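Long-range contact in putative epoxide hydrolase protein (PDB 5BOV), which is a putative epoxide hydrolase of the alpha/beta hydrolase fold, possibly with monoacylglycerol lipase activity: residues L240-N254 and K268-V282. Residues are numbered along the deposited sequence; the frame is centred on the assembly and turned at random.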
loop_
_atom_site.group_PDB
_atom_site.type_symbol
_atom_site.label_atom_id
_atom_site.label_comp_id
_atom_site.label_asym_id
_atom_site.label_seq_id
_atom_site.Cartn_x
_atom_site.Cartn_y
_atom_site.Cartn_z
ATOM N N LEU A 240 8.854 -12.799 10.729
ATOM C CA LEU A 240 7.503 -12.327 10.990
ATOM C C LEU A 240 7.426 -11.597 12.314
ATOM O O LEU A 240 6.664 -11.987 13.197
ATOM C CB LEU A 240 6.481 -13.427 10.873
ATOM C CG LEU A 240 6.559 -14.318 9.610
ATOM C CD1 LEU A 240 5.420 -15.355 9.648
ATOM C CD2 LEU A 240 6.533 -13.495 8.357
ATOM N N PRO A 241 8.188 -10.530 12.466
ATOM C CA PRO A 241 8.202 -9.800 13.706
ATOM C C PRO A 241 6.843 -9.164 14.032
ATOM O O PRO A 241 6.190 -8.659 13.147
ATOM C CB PRO A 241 9.247 -8.718 13.454
ATOM C CG PRO A 241 9.162 -8.489 12.000
ATOM C CD PRO A 241 9.008 -9.860 11.453
ATOM N N PRO A 242 6.460 -9.111 15.289
ATOM C CA PRO A 242 5.191 -8.492 15.601
ATOM C C PRO A 242 5.270 -6.977 15.564
ATOM O O PRO A 242 6.367 -6.406 15.576
ATOM C CB PRO A 242 4.951 -8.954 17.033
ATOM C CG PRO A 242 6.311 -9.155 17.608
ATOM C CD PRO A 242 7.069 -9.780 16.466
ATOM N N ILE A 243 4.103 -6.356 15.395
ATOM C CA ILE A 243 4.019 -4.890 15.402
ATOM C C ILE A 243 3.596 -4.476 16.791
ATOM O O ILE A 243 2.548 -4.923 17.335
ATOM C CB ILE A 243 3.033 -4.460 14.319
ATOM C CG1 ILE A 243 3.748 -4.655 12.960
ATOM C CG2 ILE A 243 2.657 -3.005 14.511
ATOM C CD1 ILE A 243 2.856 -4.669 11.788
ATOM N N THR A 244 4.354 -3.564 17.368
ATOM C CA THR A 244 4.182 -3.172 18.750
ATOM C C THR A 244 3.359 -1.882 18.943
ATOM O O THR A 244 2.994 -1.510 20.058
ATOM C CB THR A 244 5.579 -2.938 19.428
ATOM O OG1 THR A 244 6.239 -1.825 18.817
ATOM C CG2 THR A 244 6.418 -4.180 19.365
ATOM N N VAL A 245 3.123 -1.136 17.825
ATOM C CA VAL A 245 2.469 0.155 17.910
ATOM C C VAL A 245 0.957 -0.003 17.896
ATOM O O VAL A 245 0.425 -1.034 17.440
ATOM C CB VAL A 245 2.891 1.106 16.772
ATOM C CG1 VAL A 245 4.434 1.160 16.703
ATOM C CG2 VAL A 245 2.323 0.724 15.443
ATOM N N PRO A 246 0.236 0.970 18.432
ATOM C CA PRO A 246 -1.242 0.860 18.410
ATOM C C PRO A 246 -1.767 0.684 16.971
ATOM O O PRO A 246 -1.412 1.442 16.121
ATOM C CB PRO A 246 -1.729 2.199 19.017
ATOM C CG PRO A 246 -0.588 2.615 19.849
ATOM C CD PRO A 246 0.652 2.210 19.118
ATOM N N THR A 247 -2.616 -0.313 16.793
ATOM C CA THR A 247 -3.045 -0.701 15.438
ATOM C C THR A 247 -4.534 -0.977 15.413
ATOM O O THR A 247 -5.074 -1.689 16.306
ATOM C CB THR A 247 -2.317 -1.948 15.007
ATOM O OG1 THR A 247 -0.883 -1.705 14.976
ATOM C CG2 THR A 247 -2.750 -2.397 13.635
ATOM N N ILE A 248 -5.215 -0.477 14.365
ATOM C CA ILE A 248 -6.509 -0.949 14.000
ATOM C C ILE A 248 -6.422 -1.654 12.664
ATOM O O ILE A 248 -5.891 -1.088 11.718
ATOM C CB ILE A 248 -7.584 0.181 13.932
ATOM C CG1 ILE A 248 -7.707 0.810 15.322
ATOM C CG2 ILE A 248 -8.871 -0.333 13.398
ATOM C CD1 ILE A 248 -8.778 1.890 15.393
ATOM N N THR A 249 -6.909 -2.888 12.616
ATOM C CA THR A 249 -7.034 -3.600 11.361
ATOM C C THR A 249 -8.499 -3.523 10.873
ATOM O O THR A 249 -9.422 -3.432 11.641
ATOM C CB THR A 249 -6.590 -5.090 11.475
ATOM O OG1 THR A 249 -7.346 -5.713 12.496
ATOM C CG2 THR A 249 -5.121 -5.151 11.759
ATOM N N LEU A 250 -8.636 -3.499 9.532
ATOM C CA LEU A 250 -9.917 -3.384 8.870
ATOM C C LEU A 250 -10.093 -4.506 7.865
ATOM O O LEU A 250 -9.131 -4.887 7.198
ATOM C CB LEU A 250 -10.062 -2.072 8.100
ATOM C CG LEU A 250 -9.834 -0.789 8.874
ATOM C CD1 LEU A 250 -9.937 0.404 7.912
ATOM C CD2 LEU A 250 -10.892 -0.670 9.949
ATOM N N GLU A 251 -11.344 -4.961 7.661
ATOM C CA GLU A 251 -11.563 -5.822 6.524
ATOM C C GLU A 251 -12.946 -5.500 6.041
ATOM O O GLU A 251 -13.804 -5.141 6.819
ATOM C CB GLU A 251 -11.447 -7.275 7.008
ATOM C CG GLU A 251 -11.542 -8.271 5.875
ATOM C CD GLU A 251 -10.535 -7.945 4.797
ATOM O OE1 GLU A 251 -9.356 -8.294 4.972
ATOM O OE2 GLU A 251 -10.918 -7.303 3.743
ATOM N N GLY A 252 -13.170 -5.747 4.750
ATOM C CA GLY A 252 -14.492 -5.524 4.139
ATOM C C GLY A 252 -15.186 -6.827 3.917
ATOM O O GLY A 252 -14.542 -7.875 3.642
ATOM N N ALA A 253 -16.516 -6.852 4.007
ATOM C CA ALA A 253 -17.268 -8.103 3.827
ATOM C C ALA A 253 -17.316 -8.613 2.394
ATOM O O ALA A 253 -17.583 -9.780 2.144
ATOM C CB ALA A 253 -18.671 -7.876 4.326
ATOM N N ASN A 254 -17.078 -7.733 1.426
ATOM C CA ASN A 254 -17.130 -8.156 0.038
ATOM C C ASN A 254 -15.804 -7.972 -0.666
ATOM O O ASN A 254 -15.745 -7.587 -1.784
ATOM C CB ASN A 254 -18.269 -7.408 -0.646
ATOM C CG ASN A 254 -19.618 -7.859 -0.115
ATOM O OD1 ASN A 254 -20.231 -8.729 -0.712
ATOM N ND2 ASN A 254 -20.071 -7.307 1.015
ATOM N N LYS A 268 -0.230 -11.022 15.931
ATOM C CA LYS A 268 0.860 -10.283 15.317
ATOM C C LYS A 268 0.912 -8.844 15.762
ATOM O O LYS A 268 1.898 -8.161 15.445
ATOM C CB LYS A 268 0.752 -10.318 13.814
ATOM C CG LYS A 268 0.654 -11.689 13.205
ATOM C CD LYS A 268 1.762 -12.575 13.691
ATOM C CE LYS A 268 3.137 -12.136 13.258
ATOM N NZ LYS A 268 4.163 -13.107 13.764
ATOM N N PHE A 269 -0.019 -8.392 16.572
ATOM C CA PHE A 269 -0.054 -6.991 17.005
ATOM C C PHE A 269 -0.022 -7.041 18.559
ATOM O O PHE A 269 -1.006 -7.500 19.183
ATOM C CB PHE A 269 -1.302 -6.364 16.507
ATOM C CG PHE A 269 -1.367 -6.304 15.015
ATOM C CD1 PHE A 269 -0.676 -5.309 14.325
ATOM C CD2 PHE A 269 -2.005 -7.282 14.328
ATOM C CE1 PHE A 269 -0.687 -5.319 12.941
ATOM C CE2 PHE A 269 -2.014 -7.263 12.906
ATOM C CZ PHE A 269 -1.384 -6.267 12.246
ATOM N N THR A 270 1.129 -6.706 19.117
ATOM C CA THR A 270 1.388 -6.928 20.501
ATOM C C THR A 270 1.145 -5.726 21.393
ATOM O O THR A 270 1.367 -5.853 22.596
ATOM C CB THR A 270 2.813 -7.462 20.703
ATOM O OG1 THR A 270 3.759 -6.598 20.063
ATOM C CG2 THR A 270 2.947 -8.851 20.121
ATOM N N GLY A 271 0.788 -4.570 20.789
ATOM C CA GLY A 271 0.396 -3.421 21.555
ATOM C C GLY A 271 -1.109 -3.271 21.589
ATOM O O GLY A 271 -1.872 -4.219 21.596
ATOM N N LYS A 272 -1.554 -2.028 21.707
ATOM C CA LYS A 272 -2.966 -1.722 21.686
ATOM C C LYS A 272 -3.494 -2.120 20.338
ATOM O O LYS A 272 -2.809 -1.950 19.330
ATOM C CB LYS A 272 -3.141 -0.211 21.905
ATOM C CG LYS A 272 -2.726 0.174 23.313
ATOM C CD LYS A 272 -2.917 1.648 23.472
ATOM C CE LYS A 272 -2.751 2.022 24.940
ATOM N NZ LYS A 272 -3.098 3.448 25.188
ATOM N N TYR A 273 -4.719 -2.658 20.344
ATOM C CA TYR A 273 -5.273 -3.311 19.135
ATOM C C TYR A 273 -6.761 -3.316 19.078
ATOM O O TYR A 273 -7.437 -3.524 20.078
ATOM C CB TYR A 273 -4.825 -4.772 19.107
ATOM C CG TYR A 273 -5.256 -5.489 17.878
ATOM C CD1 TYR A 273 -4.627 -5.245 16.697
ATOM C CD2 TYR A 273 -6.346 -6.323 17.883
ATOM C CE1 TYR A 273 -5.062 -5.871 15.522
ATOM C CE2 TYR A 273 -6.792 -6.970 16.735
ATOM C CZ TYR A 273 -6.153 -6.724 15.555
ATOM O OH TYR A 273 -6.566 -7.338 14.378
ATOM N N GLU A 274 -7.292 -3.163 17.865
ATOM C CA GLU A 274 -8.709 -3.374 17.598
ATOM C C GLU A 274 -8.839 -3.842 16.169
ATOM O O GLU A 274 -8.092 -3.341 15.296
ATOM C CB GLU A 274 -9.445 -2.065 17.787
ATOM C CG GLU A 274 -10.941 -2.220 17.654
ATOM C CD GLU A 274 -11.746 -0.914 17.702
ATOM O OE1 GLU A 274 -11.231 0.072 18.216
ATOM O OE2 GLU A 274 -12.888 -0.971 17.201
ATOM N N HIS A 275 -9.716 -4.788 15.960
ATOM C CA HIS A 275 -10.080 -5.198 14.618
ATOM C C HIS A 275 -11.504 -4.729 14.286
ATOM O O HIS A 275 -12.413 -4.875 15.119
ATOM C CB HIS A 275 -10.043 -6.729 14.432
ATOM C CG HIS A 275 -10.459 -7.106 13.053
ATOM N ND1 HIS A 275 -9.693 -6.821 11.948
ATOM C CD2 HIS A 275 -11.615 -7.633 12.574
ATOM C CE1 HIS A 275 -10.335 -7.125 10.853
ATOM N NE2 HIS A 275 -11.527 -7.625 11.206
ATOM N N ARG A 276 -11.718 -4.243 13.070
ATOM C CA ARG A 276 -13.058 -3.831 12.606
ATOM C C ARG A 276 -13.409 -4.413 11.277
ATOM O O ARG A 276 -12.702 -4.215 10.272
ATOM C CB ARG A 276 -13.205 -2.327 12.407
ATOM C CG ARG A 276 -12.979 -1.591 13.648
ATOM C CD ARG A 276 -13.180 -0.114 13.453
ATOM N NE ARG A 276 -12.952 0.451 14.727
ATOM C CZ ARG A 276 -12.868 1.740 14.917
ATOM N NH1 ARG A 276 -13.007 2.620 13.902
ATOM N NH2 ARG A 276 -12.653 2.130 16.144
ATOM N N ASP A 277 -14.522 -5.134 11.266
ATOM C CA ASP A 277 -15.119 -5.608 10.029
ATOM C C ASP A 277 -15.980 -4.483 9.566
ATOM O O ASP A 277 -16.954 -4.081 10.304
ATOM C CB ASP A 277 -15.906 -6.915 10.238
ATOM C CG ASP A 277 -15.001 -8.119 10.476
ATOM O OD1 ASP A 277 -13.949 -8.233 9.793
ATOM O OD2 ASP A 277 -15.175 -8.836 11.472
ATOM N N LEU A 278 -15.783 -4.021 8.370
ATOM C CA LEU A 278 -16.616 -2.960 7.843
ATOM C C LEU A 278 -17.879 -3.550 7.183
ATOM O O LEU A 278 -17.755 -4.304 6.265
ATOM C CB LEU A 278 -15.866 -2.150 6.825
ATOM C CG LEU A 278 -14.605 -1.459 7.365
ATOM C CD1 LEU A 278 -13.890 -0.725 6.244
ATOM C CD2 LEU A 278 -14.928 -0.517 8.508
ATOM N N PRO A 279 -19.050 -3.155 7.632
ATOM C CA PRO A 279 -20.263 -3.730 6.954
ATOM C C PRO A 279 -20.435 -3.162 5.550
ATOM O O PRO A 279 -20.017 -1.998 5.348
ATOM C CB PRO A 279 -21.390 -3.265 7.843
ATOM C CG PRO A 279 -20.921 -2.000 8.478
ATOM C CD PRO A 279 -19.383 -2.085 8.571
ATOM N N GLY A 280 -20.938 -4.009 4.621
ATOM C CA GLY A 280 -21.521 -3.546 3.393
ATOM C C GLY A 280 -20.908 -4.072 2.115
ATOM O O GLY A 280 -20.392 -5.159 2.022
ATOM N N ALA A 281 -20.966 -3.259 1.099
ATOM C CA ALA A 281 -20.475 -3.619 -0.218
ATOM C C ALA A 281 -18.938 -3.457 -0.256
ATOM O O ALA A 281 -18.332 -3.589 -1.351
ATOM C CB ALA A 281 -21.106 -2.702 -1.295
ATOM N N VAL A 282 -18.317 -3.187 0.911
ATOM C CA VAL A 282 -16.828 -2.792 0.935
ATOM C C VAL A 282 -15.957 -3.951 0.597
ATOM O O VAL A 282 -16.051 -5.063 1.183
ATOM C CB VAL A 282 -16.363 -2.225 2.323
ATOM C CG1 VAL A 282 -14.935 -1.713 2.226
ATOM C CG2 VAL A 282 -17.253 -1.073 2.764
HETATM O O HOH W 1 0.824 -0.096 21.521
HETATM O O HOH W 2 -0.468 -3.490 18.464
HETATM O O HOH W 3 -16.945 -5.370 -3.247
#
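T247-G252 and Y273-L278 run parallel as neighbouring strands, their axes 4.7 Å apart at closest and 17° from parallel, and zip together from T247 N on K272 O to L278 N on E251 O, a nearly straight 2.8 Å bond at 177°. Side by side on one face, Y273 and H275 reach for the same hydroxyl: T249 OG1 lies 2.6 Å from Y273 OH and 2.7 Å from H275 ND1. With T249 chi1 at 56°, OG1 sits between its own backbone N and carbonyl carbon and meets the imidazole at its edge, near the ring plane. NE2 on the ring's far side donates to D277 OD1 at 2.9 Å, so H275 is held through both nitrogens and its ring rotation is fixed. F269 crosses T247 at about a right angle, its CD1 3.6 Å from T247 CG2, and lies alongside I243. On the other face, I248 CD1 rests over the R276 guanidinium, whose NE forms an in-plane salt bridge with E274 OE2, meeting it from above the carboxylate plane; NH2 also pairs with D300. Ahead of the strands, K268 curls its bent chain back so that NZ donates to L240 O, 2.8 Å away, and makes a cation-pi contact with Y136, while a water joins V245 O, G271 N and K272 O. Helix 262-265 makes the beta-alpha-beta crossover, with Y265 against T249, Y273 and H275; helix 291-303 covers I248, L250 and L278, and strand 127-133 continues the sheet beyond 247-252, leaving 273-278 as the edge strand on this side.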